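Local coordinates for protein porin (Rhodobacter blasticus, PDB 3PRN) that forms trimeric outer-membrane channels through which small hydrophilic solutes, up to about 0.6 kDa, diffuse passively, at residues E103-F115 / Y213-T225. The protein carries 1 engineered substitution. Sequence-based numbering, arbitrary orientation.
Sequences EWSSFGDAQSSFF and YDNGLSTAGDQVT. Engineered in segment 103-115: Trp104 (natural residue Ala).
Gln223 meets residues 109-111 with a side chain stretched to full length: CG lies opposite the backbone N (chi1 169°) and the chain stays extended beyond it, carrying the amide from the barrel wall to the backbone of the long loop between strands 78-83 and 131-138. This is the constriction loop of a 16-stranded porin, folded inside the barrel, and it illustrates how side chains of a barrel strand and of the turn before it can hold an irregular chain by its peptide groups. Gln223 NE2 donates to Asp109 O (3.1 Å) from above the carbonyl plane, while Gln111 NE2, on a chain bent back at chi2 (-71°), reaches the same oxygen from the opposite face at 3.0 Å. Gln223 OE1 accepts from Gln111 N at 3.1 Å, in the plane of its own carbonyl, and from Asn215 ND2; with both ends bonded, a flip of the Gln223 amide is probably disfavoured. Ala110 CB sits over one face of the Tyr213 ring, a CH-pi contact 3.7 Å from the centroid; the phenol OH bonds Thr95. Ser218 OG donates to Gln111 O at 2.8 Å, almost in line with the C=O bond. Nearer the start of segment 103-115, Thr225 OG1 donates to Gly108 O over 2.7 Å, in the carbonyl plane on a lone pair.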
loop_
_atom_site.group_PDB
_atom_site.type_symbol
_atom_site.label_atom_id
_atom_site.label_comp_id
_atom_site.label_asym_id
_atom_site.label_seq_id
_atom_site.Cartn_x
_atom_site.Cartn_y
_atom_site.Cartn_z
ATOM N N GLU A 103 1.681 -0.195 -24.830
ATOM C CA GLU A 103 1.587 -1.252 -23.821
ATOM C C GLU A 103 2.622 -2.336 -24.064
ATOM O O GLU A 103 2.479 -3.383 -23.412
ATOM C CB GLU A 103 0.177 -1.853 -23.797
ATOM C CG GLU A 103 -0.849 -0.768 -23.481
ATOM C CD GLU A 103 -2.260 -1.287 -23.755
ATOM O OE1 GLU A 103 -2.564 -1.619 -24.938
ATOM O OE2 GLU A 103 -3.005 -1.356 -22.785
ATOM N N TRP A 104 3.635 -2.148 -24.900
ATOM C CA TRP A 104 4.678 -3.111 -25.181
ATOM C C TRP A 104 4.093 -4.503 -25.419
ATOM O O TRP A 104 4.370 -5.450 -24.687
ATOM C CB TRP A 104 5.796 -3.277 -24.049
ATOM C CG TRP A 104 6.209 -1.818 -24.033
ATOM C CD1 TRP A 104 5.952 -0.903 -23.095
ATOM C CD2 TRP A 104 6.867 -1.191 -25.126
ATOM N NE1 TRP A 104 6.410 0.353 -23.621
ATOM C CE2 TRP A 104 6.929 0.160 -24.823
ATOM C CE3 TRP A 104 7.409 -1.645 -26.342
ATOM C CZ2 TRP A 104 7.472 1.113 -25.704
ATOM C CZ3 TRP A 104 7.975 -0.682 -27.207
ATOM C CH2 TRP A 104 7.999 0.634 -26.903
ATOM N N SER A 105 3.289 -4.627 -26.460
ATOM C CA SER A 105 2.681 -5.927 -26.793
ATOM C C SER A 105 3.105 -6.372 -28.212
ATOM O O SER A 105 3.511 -5.584 -29.084
ATOM C CB SER A 105 1.158 -5.832 -26.741
ATOM O OG SER A 105 0.701 -4.947 -27.749
ATOM N N SER A 106 3.042 -7.700 -28.411
ATOM C CA SER A 106 3.395 -8.299 -29.680
ATOM C C SER A 106 2.896 -9.754 -29.699
ATOM O O SER A 106 3.192 -10.526 -28.776
ATOM C CB SER A 106 4.935 -8.330 -29.886
ATOM O OG SER A 106 5.292 -9.063 -31.052
ATOM N N PHE A 107 2.244 -10.078 -30.828
ATOM C CA PHE A 107 1.889 -11.499 -31.072
ATOM C C PHE A 107 3.179 -12.286 -31.321
ATOM O O PHE A 107 3.175 -13.527 -31.183
ATOM C CB PHE A 107 0.952 -11.590 -32.279
ATOM C CG PHE A 107 -0.421 -11.035 -31.993
ATOM C CD1 PHE A 107 -1.231 -11.726 -31.065
ATOM C CD2 PHE A 107 -0.924 -9.922 -32.626
ATOM C CE1 PHE A 107 -2.523 -11.266 -30.775
ATOM C CE2 PHE A 107 -2.213 -9.490 -32.335
ATOM C CZ PHE A 107 -3.012 -10.161 -31.422
ATOM N N GLY A 108 4.268 -11.614 -31.652
ATOM C CA GLY A 108 5.535 -12.307 -31.889
ATOM C C GLY A 108 6.271 -12.702 -30.619
ATOM O O GLY A 108 7.338 -13.342 -30.723
ATOM N N ASP A 109 5.738 -12.355 -29.428
ATOM C CA ASP A 109 6.337 -12.826 -28.175
ATOM C C ASP A 109 6.014 -14.334 -28.073
ATOM O O ASP A 109 5.038 -14.803 -28.702
ATOM C CB ASP A 109 5.620 -12.122 -27.016
ATOM C CG ASP A 109 6.156 -10.728 -26.719
ATOM O OD1 ASP A 109 7.189 -10.269 -27.280
ATOM O OD2 ASP A 109 5.524 -10.059 -25.851
ATOM N N ALA A 110 6.755 -15.102 -27.335
ATOM C CA ALA A 110 6.560 -16.530 -27.162
ATOM C C ALA A 110 5.126 -16.862 -26.750
ATOM O O ALA A 110 4.559 -16.234 -25.838
ATOM C CB ALA A 110 7.507 -17.024 -26.087
ATOM N N GLN A 111 4.547 -17.894 -27.370
ATOM C CA GLN A 111 3.187 -18.294 -27.004
ATOM C C GLN A 111 3.234 -19.541 -26.110
ATOM O O GLN A 111 2.667 -20.585 -26.430
ATOM C CB GLN A 111 2.392 -18.649 -28.274
ATOM C CG GLN A 111 2.366 -17.521 -29.288
ATOM C CD GLN A 111 1.507 -16.368 -28.810
ATOM O OE1 GLN A 111 0.321 -16.565 -28.557
ATOM N NE2 GLN A 111 2.038 -15.174 -28.657
ATOM N N SER A 112 3.929 -19.433 -24.992
ATOM C CA SER A 112 4.024 -20.550 -24.030
ATOM C C SER A 112 3.680 -20.024 -22.642
ATOM O O SER A 112 3.468 -18.804 -22.467
ATOM C CB SER A 112 5.427 -21.157 -24.054
ATOM O OG SER A 112 6.402 -20.134 -23.977
ATOM N N SER A 113 3.516 -20.889 -21.689
ATOM C CA SER A 113 3.214 -20.580 -20.302
ATOM C C SER A 113 4.474 -20.824 -19.484
ATOM O O SER A 113 5.102 -21.885 -19.579
ATOM C CB SER A 113 2.229 -21.614 -19.710
ATOM O OG SER A 113 0.916 -21.347 -20.176
ATOM N N PHE A 114 4.846 -19.869 -18.685
ATOM C CA PHE A 114 6.026 -20.024 -17.834
ATOM C C PHE A 114 5.907 -19.040 -16.663
ATOM O O PHE A 114 5.150 -18.067 -16.782
ATOM C CB PHE A 114 7.290 -19.782 -18.653
ATOM C CG PHE A 114 7.250 -18.471 -19.422
ATOM C CD1 PHE A 114 7.731 -17.310 -18.820
ATOM C CD2 PHE A 114 6.735 -18.436 -20.722
ATOM C CE1 PHE A 114 7.694 -16.102 -19.514
ATOM C CE2 PHE A 114 6.696 -17.223 -21.417
ATOM C CZ PHE A 114 7.174 -16.055 -20.813
ATOM N N PHE A 115 6.598 -19.326 -15.562
ATOM C CA PHE A 115 6.560 -18.398 -14.423
ATOM C C PHE A 115 7.381 -17.140 -14.731
ATOM O O PHE A 115 8.374 -17.148 -15.462
ATOM C CB PHE A 115 7.138 -19.074 -13.177
ATOM C CG PHE A 115 6.250 -20.147 -12.622
ATOM C CD1 PHE A 115 4.870 -19.926 -12.561
ATOM C CD2 PHE A 115 6.791 -21.331 -12.167
ATOM C CE1 PHE A 115 4.038 -20.903 -12.055
ATOM C CE2 PHE A 115 5.947 -22.302 -11.657
ATOM C CZ PHE A 115 4.601 -22.090 -11.588
ATOM N N TYR A 213 11.127 -20.131 -31.127
ATOM C CA TYR A 213 10.756 -20.779 -29.882
ATOM C C TYR A 213 10.230 -22.206 -30.100
ATOM O O TYR A 213 9.496 -22.469 -31.082
ATOM C CB TYR A 213 9.517 -20.049 -29.247
ATOM C CG TYR A 213 9.878 -18.605 -28.915
ATOM C CD1 TYR A 213 10.526 -18.313 -27.701
ATOM C CD2 TYR A 213 9.592 -17.608 -29.777
ATOM C CE1 TYR A 213 10.886 -16.994 -27.423
ATOM C CE2 TYR A 213 9.934 -16.294 -29.501
ATOM C CZ TYR A 213 10.604 -15.996 -28.319
ATOM O OH TYR A 213 10.911 -14.692 -28.088
ATOM N N ASP A 214 10.414 -22.995 -29.083
ATOM C CA ASP A 214 9.728 -24.250 -28.880
ATOM C C ASP A 214 8.779 -23.942 -27.693
ATOM O O ASP A 214 9.291 -23.644 -26.609
ATOM C CB ASP A 214 10.676 -25.350 -28.490
ATOM C CG ASP A 214 9.950 -26.655 -28.204
ATOM O OD1 ASP A 214 8.799 -26.708 -27.708
ATOM O OD2 ASP A 214 10.595 -27.700 -28.500
ATOM N N ASN A 215 7.492 -23.932 -27.933
ATOM C CA ASN A 215 6.456 -23.548 -27.037
ATOM C C ASN A 215 5.930 -24.674 -26.187
ATOM O O ASN A 215 4.901 -24.547 -25.554
ATOM C CB ASN A 215 5.322 -22.761 -27.707
ATOM C CG ASN A 215 5.812 -21.406 -28.170
ATOM O OD1 ASN A 215 6.348 -20.595 -27.376
ATOM N ND2 ASN A 215 5.588 -21.018 -29.426
ATOM N N GLY A 216 6.701 -25.767 -26.095
ATOM C CA GLY A 216 6.323 -26.872 -25.223
ATOM C C GLY A 216 4.933 -27.438 -25.470
ATOM O O GLY A 216 4.654 -27.820 -26.612
ATOM N N LEU A 217 4.068 -27.526 -24.473
ATOM C CA LEU A 217 2.749 -28.116 -24.656
ATOM C C LEU A 217 1.751 -27.117 -25.228
ATOM O O LEU A 217 0.585 -27.476 -25.424
ATOM C CB LEU A 217 2.210 -28.727 -23.350
ATOM C CG LEU A 217 2.985 -29.897 -22.741
ATOM C CD1 LEU A 217 2.386 -30.402 -21.417
ATOM C CD2 LEU A 217 3.095 -31.087 -23.689
ATOM N N SER A 218 2.119 -25.857 -25.484
ATOM C CA SER A 218 1.152 -24.932 -26.040
ATOM C C SER A 218 0.564 -25.411 -27.375
ATOM O O SER A 218 1.299 -25.998 -28.202
ATOM C CB SER A 218 1.881 -23.602 -26.286
ATOM O OG SER A 218 1.150 -22.766 -27.157
ATOM N N THR A 219 -0.669 -25.060 -27.723
ATOM C CA THR A 219 -1.177 -25.456 -29.033
ATOM C C THR A 219 -0.524 -24.689 -30.162
ATOM O O THR A 219 -0.732 -25.093 -31.333
ATOM C CB THR A 219 -2.703 -25.282 -29.230
ATOM O OG1 THR A 219 -2.997 -23.869 -29.148
ATOM C CG2 THR A 219 -3.463 -26.052 -28.145
ATOM N N ALA A 220 0.284 -23.675 -29.879
ATOM C CA ALA A 220 0.865 -22.903 -30.974
ATOM C C ALA A 220 1.955 -23.689 -31.693
ATOM O O ALA A 220 2.192 -23.471 -32.873
ATOM C CB ALA A 220 1.456 -21.592 -30.377
ATOM N N GLY A 221 2.616 -24.612 -30.994
ATOM C CA GLY A 221 3.729 -25.367 -31.566
ATOM C C GLY A 221 4.932 -24.436 -31.686
ATOM O O GLY A 221 4.998 -23.357 -31.028
ATOM N N ASP A 222 5.913 -24.748 -32.510
ATOM C CA ASP A 222 7.077 -23.932 -32.719
ATOM C C ASP A 222 6.720 -22.605 -33.374
ATOM O O ASP A 222 5.672 -22.445 -34.019
ATOM C CB ASP A 222 8.153 -24.667 -33.511
ATOM C CG ASP A 222 8.654 -25.900 -32.752
ATOM O OD1 ASP A 222 8.169 -26.282 -31.654
ATOM O OD2 ASP A 222 9.603 -26.532 -33.287
ATOM N N GLN A 223 7.618 -21.640 -33.180
ATOM C CA GLN A 223 7.293 -20.287 -33.622
ATOM C C GLN A 223 8.523 -19.547 -34.052
ATOM O O GLN A 223 9.610 -19.632 -33.489
ATOM C CB GLN A 223 6.653 -19.608 -32.352
ATOM C CG GLN A 223 6.463 -18.099 -32.490
ATOM C CD GLN A 223 5.768 -17.478 -31.287
ATOM O OE1 GLN A 223 5.661 -18.053 -30.208
ATOM N NE2 GLN A 223 5.270 -16.241 -31.460
ATOM N N VAL A 224 8.344 -18.671 -35.031
ATOM C CA VAL A 224 9.477 -17.852 -35.459
ATOM C C VAL A 224 8.969 -16.427 -35.578
ATOM O O VAL A 224 7.857 -16.195 -36.057
ATOM C CB VAL A 224 9.873 -18.373 -36.870
ATOM C CG1 VAL A 224 10.746 -17.373 -37.597
ATOM C CG2 VAL A 224 10.574 -19.719 -36.702
ATOM N N THR A 225 9.776 -15.490 -35.097
ATOM C CA THR A 225 9.405 -14.075 -35.156
ATOM C C THR A 225 10.609 -13.336 -35.762
ATOM O O THR A 225 11.732 -13.529 -35.290
ATOM C CB THR A 225 9.171 -13.521 -33.706
ATOM O OG1 THR A 225 8.039 -14.240 -33.205
ATOM C CG2 THR A 225 8.898 -12.040 -33.723
HETATM O O HOH W 1 9.824 -12.712 -29.760
HETATM O O HOH W 2 8.318 -20.912 -25.510
HETATM O O HOH W 3 3.875 -23.580 -22.984
#